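Local coordinates for MlnD (Bacillus methylotrophicus, PDB 5IL5), which is a trans-AT polyketide synthase linked to macrolactin, here its dehydratase domain, a type that removes water from beta-hydroxyacyl intermediates, at residues G145-F157 with D268-M280. Sequence-based numbering, arbitrary orientation.
Sequences GAYENGNIHLEPF and DVYVLDNAGGILM
Gly150 and Ile152 meet Ile278 and Gly276 through two backbone hydrogen bonds: Ile278 N to Gly150 O (3.2 Å) and Ile152 N to Gly276 O (3.3 Å). Both are nearly straight. They flank Asn151 and Gly277, a non-hydrogen-bonded antiparallel pair forming a single bridge. A third bond comes from a side chain: Asn149 ND2 donates to Ile278 O over 2.9 Å, more bent at 145°. Asn149 CG sits between the backbone N and the carbonyl carbon (chi1 53°), which turns the amide onto that oxygen.

Apolar contacts add to the bridge. Ile152 CG1 lies 3.8 Å from Leu272 CD2, the two side chains crossing at about a right angle, while Ile152 CD1 rests over one face of the Tyr270 ring. Leu154 and Leu272 run past each other in opposite directions, CD2 of the former 3.6 Å from CD1 of the latter. The other Leu154 methyl, CD1, lies against the backbone at Gly276, and Ile278 CD1 packs on Gly150.

The shape of the 273-277 loop is set from within. Asp273 OD1 accepts from Ala275 N (2.8 Å), an Asx turn, and from Gly277 N (2.6 Å); the donors arrive from opposite faces of the carboxylate plane. This holds the type I turn Asp273-Gly276, and with it the Gly276 carbonyl that Ile152 uses.

Residues 145-157 lead from the end of the predicted N-terminal hotdog fold toward the C-terminal one, consistent with a linker between the two hotdog folds, packed on the hairpin of strands 266-272 and 278-286. Leu199 of strand 197-202 and Tyr254 of strand 254-258 also touch Leu154, while Val269 and Val271 pack on helix 215-229.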
ATOM      1  N   GLY A 145      24.831   7.218  -4.987  1.00 86.05           N
ATOM      2  CA  GLY A 145      26.192   7.727  -5.019  1.00 89.13           C
ATOM      3  C   GLY A 145      26.172   9.219  -5.266  1.00 88.77           C
ATOM      4  O   GLY A 145      25.399   9.711  -6.086  1.00 86.68           O
ATOM      5  N   ALA A 146      27.034   9.933  -4.550  1.00 91.72           N
ATOM      6  CA  ALA A 146      27.083  11.378  -4.713  1.00 91.87           C
ATOM      7  C   ALA A 146      27.706  11.706  -6.060  1.00 91.55           C
ATOM      8  O   ALA A 146      28.843  11.311  -6.341  1.00 97.86           O
ATOM      9  CB  ALA A 146      27.891  12.008  -3.581  1.00 94.64           C
ATOM     10  N   TYR A 147      26.958  12.408  -6.901  1.00 78.48           N
ATOM     11  CA  TYR A 147      27.460  12.901  -8.170  1.00 71.02           C
ATOM     12  C   TYR A 147      27.751  14.381  -8.013  1.00 67.16           C
ATOM     13  O   TYR A 147      26.955  15.111  -7.413  1.00 64.78           O
ATOM     14  CB  TYR A 147      26.439  12.717  -9.295  1.00 65.21           C
ATOM     15  CG  TYR A 147      25.859  11.332  -9.399  1.00 59.94           C
ATOM     16  CD1 TYR A 147      26.539  10.321 -10.052  1.00 58.52           C
ATOM     17  CD2 TYR A 147      24.621  11.043  -8.851  1.00 56.46           C
ATOM     18  CE1 TYR A 147      26.006   9.052 -10.149  1.00 55.73           C
ATOM     19  CE2 TYR A 147      24.082   9.780  -8.944  1.00 53.98           C
ATOM     20  CZ  TYR A 147      24.773   8.791  -9.593  1.00 53.38           C
ATOM     21  OH  TYR A 147      24.216   7.537  -9.676  1.00 51.25           O
ATOM     22  N   GLU A 148      28.859  14.842  -8.574  1.00 71.16           N
ATOM     23  CA  GLU A 148      29.093  16.273  -8.624  1.00 68.18           C
ATOM     24  C   GLU A 148      28.548  16.809  -9.934  1.00 65.22           C
ATOM     25  O   GLU A 148      28.875  16.304 -11.013  1.00 65.90           O
ATOM     26  CB  GLU A 148      30.565  16.632  -8.450  1.00 71.09           C
ATOM     27  CG  GLU A 148      30.781  17.315  -7.112  1.00 71.56           C
ATOM     28  CD  GLU A 148      30.231  18.738  -7.120  1.00 70.54           C
ATOM     29  OE1 GLU A 148      30.176  19.348  -8.216  1.00 70.57           O
ATOM     30  OE2 GLU A 148      29.827  19.230  -6.039  1.00 69.90           O
ATOM     31  N   ASN A 149      27.694  17.816  -9.827  1.00 62.57           N
ATOM     32  CA  ASN A 149      27.051  18.378 -10.996  1.00 60.37           C
ATOM     33  C   ASN A 149      28.037  19.262 -11.750  1.00 61.96           C
ATOM     34  O   ASN A 149      29.062  19.700 -11.218  1.00 64.52           O
ATOM     35  CB  ASN A 149      25.796  19.153 -10.589  1.00 57.06           C
ATOM     36  CG  ASN A 149      26.063  20.188  -9.519  1.00 58.27           C
ATOM     37  OD1 ASN A 149      26.915  19.995  -8.649  1.00 60.39           O
ATOM     38  ND2 ASN A 149      25.279  21.260  -9.529  1.00 56.72           N
ATOM     39  N   GLY A 150      27.706  19.525 -13.005  1.00 50.49           N
ATOM     40  CA  GLY A 150      28.534  20.310 -13.886  1.00 51.48           C
ATOM     41  C   GLY A 150      28.081  21.751 -13.942  1.00 49.32           C
ATOM     42  O   GLY A 150      27.343  22.238 -13.080  1.00 47.18           O
ATOM     43  N   ASN A 151      28.528  22.444 -14.978  1.00 58.42           N
ATOM     44  CA  ASN A 151      28.176  23.843 -15.140  1.00 57.52           C
ATOM     45  C   ASN A 151      28.087  24.150 -16.620  1.00 56.65           C
ATOM     46  O   ASN A 151      28.982  23.793 -17.392  1.00 60.00           O
ATOM     47  CB  ASN A 151      29.221  24.765 -14.498  1.00 59.71           C
ATOM     48  CG  ASN A 151      28.878  25.145 -13.075  1.00 59.64           C
ATOM     49  OD1 ASN A 151      29.303  24.492 -12.115  1.00 60.90           O
ATOM     50  ND2 ASN A 151      28.114  26.223 -12.926  1.00 57.05           N
ATOM     51  N   ILE A 152      27.008  24.820 -17.000  1.00 41.14           N
ATOM     52  CA  ILE A 152      26.863  25.379 -18.332  1.00 40.57           C
ATOM     53  C   ILE A 152      27.214  26.846 -18.225  1.00 40.93           C
ATOM     54  O   ILE A 152      26.650  27.570 -17.395  1.00 40.15           O
ATOM     55  CB  ILE A 152      25.441  25.188 -18.886  1.00 39.42           C
ATOM     56  CG1 ILE A 152      25.056  23.707 -18.855  1.00 39.00           C
ATOM     57  CG2 ILE A 152      25.339  25.793 -20.288  1.00 40.21           C
ATOM     58  CD1 ILE A 152      25.878  22.842 -19.793  1.00 40.37           C
ATOM     59  N   HIS A 153      28.150  27.284 -19.049  1.00 49.35           N
ATOM     60  CA  HIS A 153      28.526  28.685 -19.071  1.00 48.85           C
ATOM     61  C   HIS A 153      27.420  29.417 -19.817  1.00 45.49           C
ATOM     62  O   HIS A 153      27.247  29.233 -21.027  1.00 44.97           O
ATOM     63  CB  HIS A 153      29.897  28.832 -19.726  1.00 51.49           C
ATOM     64  CG  HIS A 153      30.653  30.050 -19.298  1.00 52.29           C
ATOM     65  ND1 HIS A 153      31.426  30.794 -20.164  1.00 52.74           N
ATOM     66  CD2 HIS A 153      30.756  30.653 -18.091  1.00 52.78           C
ATOM     67  CE1 HIS A 153      31.976  31.799 -19.507  1.00 53.30           C
ATOM     68  NE2 HIS A 153      31.580  31.740 -18.249  1.00 53.40           N
ATOM     69  N   LEU A 154      26.658  30.238 -19.096  1.00 41.37           N
ATOM     70  CA  LEU A 154      25.468  30.853 -19.662  1.00 41.06           C
ATOM     71  C   LEU A 154      25.758  32.131 -20.428  1.00 42.26           C
ATOM     72  O   LEU A 154      24.918  32.552 -21.230  1.00 42.67           O
ATOM     73  CB  LEU A 154      24.449  31.182 -18.565  1.00 40.01           C
ATOM     74  CG  LEU A 154      23.883  30.045 -17.711  1.00 38.90           C
ATOM     75  CD1 LEU A 154      22.880  30.582 -16.707  1.00 38.38           C
ATOM     76  CD2 LEU A 154      23.241  28.977 -18.579  1.00 38.56           C
ATOM     77  N   GLU A 155      26.923  32.741 -20.217  1.00 66.07           N
ATOM     78  CA  GLU A 155      27.194  34.082 -20.734  1.00 68.08           C
ATOM     79  C   GLU A 155      26.902  34.227 -22.223  1.00 68.28           C
ATOM     80  O   GLU A 155      26.241  35.206 -22.603  1.00 68.70           O
ATOM     81  CB  GLU A 155      28.648  34.458 -20.403  1.00 70.41           C
ATOM     82  CG  GLU A 155      28.970  34.686 -18.906  1.00 70.81           C
ATOM     83  CD  GLU A 155      27.774  35.056 -18.055  1.00 69.51           C
ATOM     84  OE1 GLU A 155      27.129  36.089 -18.344  1.00 69.97           O
ATOM     85  OE2 GLU A 155      27.492  34.308 -17.092  1.00 68.15           O
ATOM     86  N   PRO A 156      27.347  33.328 -23.107  1.00 70.81           N
ATOM     87  CA  PRO A 156      27.095  33.540 -24.542  1.00 71.28           C
ATOM     88  C   PRO A 156      25.634  33.755 -24.889  1.00 69.73           C
ATOM     89  O   PRO A 156      25.326  34.517 -25.814  1.00 70.64           O
ATOM     90  CB  PRO A 156      27.614  32.244 -25.178  1.00 70.79           C
ATOM     91  CG  PRO A 156      28.636  31.733 -24.247  1.00 71.22           C
ATOM     92  CD  PRO A 156      28.375  32.297 -22.878  1.00 70.95           C
ATOM     93  N   PHE A 157      24.719  33.103 -24.176  1.00 64.83           N
ATOM     94  CA  PHE A 157      23.300  33.233 -24.481  1.00 63.34           C
ATOM     95  C   PHE A 157      22.713  34.500 -23.870  1.00 63.85           C
ATOM     96  O   PHE A 157      21.724  35.036 -24.385  1.00 63.49           O
ATOM     97  CB  PHE A 157      22.558  31.989 -23.987  1.00 60.96           C
ATOM     98  CG  PHE A 157      23.070  30.712 -24.591  1.00 60.46           C
ATOM     99  CD1 PHE A 157      24.164  30.066 -24.039  1.00 60.91           C
ATOM    100  CD2 PHE A 157      22.475  30.167 -25.716  1.00 59.67           C
ATOM    101  CE1 PHE A 157      24.649  28.904 -24.591  1.00 60.57           C
ATOM    102  CE2 PHE A 157      22.958  28.999 -26.272  1.00 59.35           C
ATOM    103  CZ  PHE A 157      24.047  28.369 -25.707  1.00 59.80           C
ATOM    104  N   ASP A 268      20.779  16.026 -25.518  1.00 29.50           N
ATOM    105  CA  ASP A 268      21.129  16.150 -24.111  1.00 29.27           C
ATOM    106  C   ASP A 268      20.471  17.414 -23.585  1.00 27.61           C
ATOM    107  O   ASP A 268      20.443  18.432 -24.280  1.00 26.82           O
ATOM    108  CB  ASP A 268      22.648  16.229 -23.906  1.00 30.28           C
ATOM    109  CG  ASP A 268      23.337  14.891 -24.091  1.00 32.32           C
ATOM    110  OD1 ASP A 268      22.630  13.879 -24.256  1.00 32.89           O
ATOM    111  OD2 ASP A 268      24.585  14.851 -24.061  1.00 33.57           O
ATOM    112  N   VAL A 269      19.915  17.347 -22.379  1.00 27.36           N
ATOM    113  CA  VAL A 269      19.206  18.480 -21.799  1.00 26.18           C
ATOM    114  C   VAL A 269      19.637  18.674 -20.354  1.00 26.57           C
ATOM    115  O   VAL A 269      20.020  17.724 -19.667  1.00 27.74           O
ATOM    116  CB  VAL A 269      17.679  18.313 -21.888  1.00 25.79           C
ATOM    117  CG1 VAL A 269      17.018  19.668 -21.677  1.00 24.71           C
ATOM    118  CG2 VAL A 269      17.283  17.688 -23.215  1.00 26.06           C
ATOM    119  N   TYR A 270      19.591  19.925 -19.898  1.00 25.83           N
ATOM    120  CA  TYR A 270      19.982  20.268 -18.538  1.00 26.42           C
ATOM    121  C   TYR A 270      19.033  21.295 -17.938  1.00 25.85           C
ATOM    122  O   TYR A 270      18.641  22.252 -18.608  1.00 24.86           O
ATOM    123  CB  TYR A 270      21.404  20.830 -18.495  1.00 26.80           C
ATOM    124  CG  TYR A 270      22.433  19.942 -19.145  1.00 27.68           C
ATOM    125  CD1 TYR A 270      22.660  19.984 -20.513  1.00 27.33           C
ATOM    126  CD2 TYR A 270      23.177  19.057 -18.388  1.00 29.21           C
ATOM    127  CE1 TYR A 270      23.606  19.169 -21.103  1.00 28.53           C
ATOM    128  CE2 TYR A 270      24.118  18.236 -18.965  1.00 30.34           C
ATOM    129  CZ  TYR A 270      24.328  18.293 -20.326  1.00 30.03           C
ATOM    130  OH  TYR A 270      25.269  17.476 -20.907  1.00 31.53           O
ATOM    131  N   VAL A 271      18.672  21.089 -16.672  1.00 26.79           N
ATOM    132  CA  VAL A 271      18.001  22.101 -15.862  1.00 26.87           C
ATOM    133  C   VAL A 271      19.057  22.769 -14.992  1.00 27.64           C
ATOM    134  O   VAL A 271      19.864  22.087 -14.350  1.00 28.83           O
ATOM    135  CB  VAL A 271      16.882  21.485 -15.002  1.00 27.90           C
ATOM    136  CG1 VAL A 271      16.194  22.557 -14.164  1.00 28.38           C
ATOM    137  CG2 VAL A 271      15.869  20.772 -15.875  1.00 27.41           C
ATOM    138  N   LEU A 272      19.047  24.098 -14.960  1.00 27.21           N
ATOM    139  CA  LEU A 272      20.129  24.880 -14.382  1.00 27.92           C
ATOM    140  C   LEU A 272      19.598  25.858 -13.343  1.00 28.79           C
ATOM    141  O   LEU A 272      18.464  26.327 -13.439  1.00 28.40           O
ATOM    142  CB  LEU A 272      20.866  25.657 -15.470  1.00 26.92           C
ATOM    143  CG  LEU A 272      21.138  24.883 -16.758  1.00 26.10           C
ATOM    144  CD1 LEU A 272      21.704  25.809 -17.787  1.00 25.44           C
ATOM    145  CD2 LEU A 272      22.105  23.747 -16.486  1.00 27.17           C
ATOM    146  N   ASP A 273      20.437  26.186 -12.363  1.00 30.23           N
ATOM    147  CA  ASP A 273      20.090  27.211 -11.386  1.00 31.42           C
ATOM    148  C   ASP A 273      20.340  28.596 -11.991  1.00 30.65           C
ATOM    149  O   ASP A 273      20.638  28.742 -13.181  1.00 29.18           O
ATOM    150  CB  ASP A 273      20.873  27.006 -10.089  1.00 33.64           C
ATOM    151  CG  ASP A 273      22.369  27.080 -10.288  1.00 33.91           C
ATOM    152  OD1 ASP A 273      22.820  27.721 -11.254  1.00 32.67           O
ATOM    153  OD2 ASP A 273      23.098  26.501  -9.460  1.00 35.64           O
ATOM    154  N   ASN A 274      20.224  29.639 -11.165  1.00 31.94           N
ATOM    155  CA  ASN A 274      20.362  30.999 -11.670  1.00 31.51           C
ATOM    156  C   ASN A 274      21.749  31.280 -12.240  1.00 31.25           C
ATOM    157  O   ASN A 274      21.919  32.280 -12.949  1.00 30.69           O
ATOM    158  CB  ASN A 274      20.040  32.006 -10.562  1.00 33.44           C
ATOM    159  CG  ASN A 274      20.838  31.761  -9.296  1.00 35.64           C
ATOM    160  OD1 ASN A 274      21.870  31.101  -9.317  1.00 35.73           O
ATOM    161  ND2 ASN A 274      20.377  32.324  -8.190  1.00 37.74           N
ATOM    162  N   ALA A 275      22.739  30.428 -11.961  1.00 31.89           N
ATOM    163  CA  ALA A 275      24.103  30.661 -12.422  1.00 32.12           C
ATOM    164  C   ALA A 275      24.618  29.546 -13.329  1.00 31.19           C
ATOM    165  O   ALA A 275      25.834  29.427 -13.520  1.00 31.94           O
ATOM    166  CB  ALA A 275      25.045  30.847 -11.232  1.00 34.43           C
ATOM    167  N   GLY A 276      23.735  28.722 -13.894  1.00 30.43           N
ATOM    168  CA  GLY A 276      24.189  27.629 -14.729  1.00 29.88           C
ATOM    169  C   GLY A 276      24.423  26.299 -14.043  1.00 30.90           C
ATOM    170  O   GLY A 276      24.699  25.314 -14.739  1.00 30.60           O
ATOM    171  N   GLY A 277      24.384  26.241 -12.715  1.00 31.83           N
ATOM    172  CA  GLY A 277      24.706  24.999 -12.027  1.00 33.18           C
ATOM    173  C   GLY A 277      23.679  23.927 -12.380  1.00 32.30           C
ATOM    174  O   GLY A 277      22.468  24.141 -12.254  1.00 31.66           O
ATOM    175  N   ILE A 278      24.160  22.766 -12.819  1.00 32.53           N
ATOM    176  CA  ILE A 278      23.263  21.733 -13.327  1.00 31.79           C
ATOM    177  C   ILE A 278      22.506  21.086 -12.173  1.00 33.06           C
ATOM    178  O   ILE A 278      23.106  20.515 -11.255  1.00 34.95           O
ATOM    179  CB  ILE A 278      24.035  20.688 -14.143  1.00 32.02           C
ATOM    180  CG1 ILE A 278      24.674  21.348 -15.373  1.00 31.00           C
ATOM    181  CG2 ILE A 278      23.098  19.560 -14.573  1.00 31.63           C
ATOM    182  CD1 ILE A 278      25.681  20.476 -16.125  1.00 31.82           C
ATOM    183  N   LEU A 279      21.175  21.159 -12.231  1.00 32.28           N
ATOM    184  CA  LEU A 279      20.305  20.560 -11.226  1.00 33.65           C
ATOM    185  C   LEU A 279      19.775  19.204 -11.655  1.00 33.71           C
ATOM    186  O   LEU A 279      19.483  18.364 -10.797  1.00 35.44           O
ATOM    187  CB  LEU A 279      19.108  21.480 -10.942  1.00 33.30           C
ATOM    188  CG  LEU A 279      19.395  22.955 -10.649  1.00 33.19           C
ATOM    189  CD1 LEU A 279      18.125  23.790 -10.612  1.00 32.82           C
ATOM    190  CD2 LEU A 279      20.122  23.076  -9.333  1.00 35.43           C
ATOM    191  N   MET A 280      19.626  18.987 -12.960  1.00 32.11           N
ATOM    192  CA  MET A 280      19.111  17.737 -13.500  1.00 32.23           C
ATOM    193  C   MET A 280      19.590  17.614 -14.941  1.00 30.93           C
ATOM    194  O   MET A 280      19.642  18.609 -15.666  1.00 29.50           O
ATOM    195  CB  MET A 280      17.580  17.687 -13.426  1.00 32.08           C
ATOM    196  CG  MET A 280      16.955  16.418 -13.981  1.00 32.43           C
ATOM    197  SD  MET A 280      15.172  16.353 -13.693  1.00 32.90           S
ATOM    198  CE  MET A 280      14.617  17.621 -14.813  1.00 30.68           C
TER